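PDB 6XMY: 4-hydroxythreonine-4-phosphate dehydrogenase from Legionella pneumophila subsp. pneumophila, which probably catalyses the NAD(P)-dependent oxidation of 4-(phosphooxy)-L-threonine in pyridoxine 5'-phosphate biosynthesis, with a divalent metal ion as cofactor. Local coordinates for residues Val80-Pro85 with Ala96-Glu101. Sequence-based numbering, arbitrary orientation.
Sequences VPCAAP and AAYVME
With CG anti to the backbone N (chi1 155°), Y98 sends its ring from the first turn of helix 96-111 across to the loop that follows strand 74-79, where C82, its SG beside the backbone N (chi1 -68°) and so anti to the carbonyl carbon, lays its sulfur on one face of that ring. C82 SG sits 3.6 Å from the centroid of the Y98 ring and only 9° off the ring normal, so it meets all six carbons at similar distances. The ring rim meets backbone: V80 O lies near the ring plane, 3.2 Å from Y98 CE1, facing the slightly positive aromatic edge, while P81 O approaches Y98 CD1 obliquely at 3.6 Å. V80 adds an apolar flank, its CG1 resting 4.1 Å from both Y98 CD1 and E101 CG, and its side chain also reaches L102 and L105 farther along the helix. D42 ties the two sides together, its backbone N bonding to Y98 OH and its carboxylate OD2 accepting from C82 N. The arrangement is a cysteine sulfur-aromatic contact, packing the loop after strand 74-79 onto the start of helix 96-111 in the PdxA fold, with the Y98 side chain about 13 Å from the bound NAD.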
loop_
_atom_site.group_PDB
_atom_site.type_symbol
_atom_site.label_atom_id
_atom_site.label_comp_id
_atom_site.label_asym_id
_atom_site.label_seq_id
_atom_site.Cartn_x
_atom_site.Cartn_y
_atom_site.Cartn_z
ATOM N N VAL A 80 -9.311 -14.399 -13.689
ATOM C CA VAL A 80 -10.400 -13.426 -13.739
ATOM C C VAL A 80 -10.320 -12.801 -15.124
ATOM O O VAL A 80 -9.266 -12.278 -15.489
ATOM C CB VAL A 80 -10.233 -12.330 -12.673
ATOM C CG1 VAL A 80 -11.412 -11.367 -12.721
ATOM C CG2 VAL A 80 -10.071 -12.935 -11.272
ATOM N N PRO A 81 -11.383 -12.816 -15.925
ATOM C CA PRO A 81 -11.249 -12.430 -17.341
ATOM C C PRO A 81 -11.364 -10.925 -17.557
ATOM O O PRO A 81 -12.302 -10.285 -17.079
ATOM C CB PRO A 81 -12.415 -13.167 -18.011
ATOM C CG PRO A 81 -13.459 -13.282 -16.910
ATOM C CD PRO A 81 -12.688 -13.437 -15.621
ATOM N N CYS A 82 -10.421 -10.366 -18.319
ATOM C CA CYS A 82 -10.582 -9.001 -18.806
ATOM C C CYS A 82 -11.783 -8.928 -19.741
ATOM O O CYS A 82 -12.126 -9.896 -20.422
ATOM C CB CYS A 82 -9.338 -8.545 -19.580
ATOM S SG CYS A 82 -7.870 -8.342 -18.577
ATOM N N ALA A 83 -12.446 -7.769 -19.757
ATOM C CA ALA A 83 -13.544 -7.573 -20.699
ATOM C C ALA A 83 -13.047 -7.497 -22.138
ATOM O O ALA A 83 -13.758 -7.916 -23.064
ATOM C CB ALA A 83 -14.335 -6.315 -20.353
ATOM N N ALA A 84 -11.839 -6.980 -22.343
ATOM C CA ALA A 84 -11.256 -6.862 -23.669
ATOM C C ALA A 84 -9.791 -7.256 -23.602
ATOM O O ALA A 84 -9.122 -7.015 -22.588
ATOM C CB ALA A 84 -11.372 -5.433 -24.221
ATOM N N PRO A 85 -9.266 -7.864 -24.665
ATOM C CA PRO A 85 -7.837 -8.184 -24.702
ATOM C C PRO A 85 -6.999 -6.936 -24.498
ATOM O O PRO A 85 -7.364 -5.835 -24.920
ATOM C CB PRO A 85 -7.643 -8.766 -26.107
ATOM C CG PRO A 85 -8.964 -9.350 -26.431
ATOM C CD PRO A 85 -9.985 -8.426 -25.819
ATOM N N ALA A 96 -11.723 -1.436 -16.638
ATOM C CA ALA A 96 -11.743 -0.909 -15.276
ATOM C C ALA A 96 -12.539 -1.816 -14.347
ATOM O O ALA A 96 -12.133 -2.053 -13.205
ATOM C CB ALA A 96 -12.326 0.498 -15.263
ATOM N N ALA A 97 -13.685 -2.326 -14.813
ATOM C CA ALA A 97 -14.472 -3.224 -13.974
ATOM C C ALA A 97 -13.692 -4.486 -13.619
ATOM O O ALA A 97 -13.828 -5.016 -12.506
ATOM C CB ALA A 97 -15.793 -3.563 -14.667
ATOM N N TYR A 98 -12.860 -4.966 -14.541
ATOM C CA TYR A 98 -11.988 -6.096 -14.256
ATOM C C TYR A 98 -11.052 -5.786 -13.097
ATOM O O TYR A 98 -10.891 -6.603 -12.175
ATOM C CB TYR A 98 -11.203 -6.441 -15.521
ATOM C CG TYR A 98 -9.888 -7.152 -15.317
ATOM C CD1 TYR A 98 -9.831 -8.533 -15.171
ATOM C CD2 TYR A 98 -8.697 -6.440 -15.281
ATOM C CE1 TYR A 98 -8.619 -9.182 -15.003
ATOM C CE2 TYR A 98 -7.484 -7.082 -15.116
ATOM C CZ TYR A 98 -7.450 -8.455 -14.980
ATOM O OH TYR A 98 -6.246 -9.103 -14.820
ATOM N N VAL A 99 -10.425 -4.601 -13.115
ATOM C CA VAL A 99 -9.535 -4.213 -12.024
ATOM C C VAL A 99 -10.292 -4.192 -10.705
ATOM O O VAL A 99 -9.817 -4.709 -9.684
ATOM C CB VAL A 99 -8.861 -2.859 -12.321
ATOM C CG1 VAL A 99 -8.096 -2.382 -11.096
ATOM C CG2 VAL A 99 -7.932 -2.975 -13.537
ATOM N N MET A 100 -11.489 -3.596 -10.710
ATOM C CA MET A 100 -12.277 -3.554 -9.484
ATOM C C MET A 100 -12.674 -4.948 -9.035
ATOM O O MET A 100 -12.803 -5.187 -7.832
ATOM C CB MET A 100 -13.500 -2.654 -9.647
ATOM C CG MET A 100 -13.159 -1.186 -9.900
ATOM S SD MET A 100 -11.996 -0.451 -8.726
ATOM C CE MET A 100 -12.900 -0.656 -7.214
ATOM N N GLU A 101 -12.851 -5.880 -9.981
ATOM C CA GLU A 101 -13.152 -7.260 -9.603
ATOM C C GLU A 101 -11.973 -7.899 -8.884
ATOM O O GLU A 101 -12.162 -8.631 -7.908
ATOM C CB GLU A 101 -13.549 -8.094 -10.822
ATOM C CG GLU A 101 -14.174 -9.443 -10.444
ATOM C CD GLU A 101 -15.535 -9.296 -9.797
ATOM O OE1 GLU A 101 -16.246 -8.327 -10.124
ATOM O OE2 GLU A 101 -15.882 -10.142 -8.943
#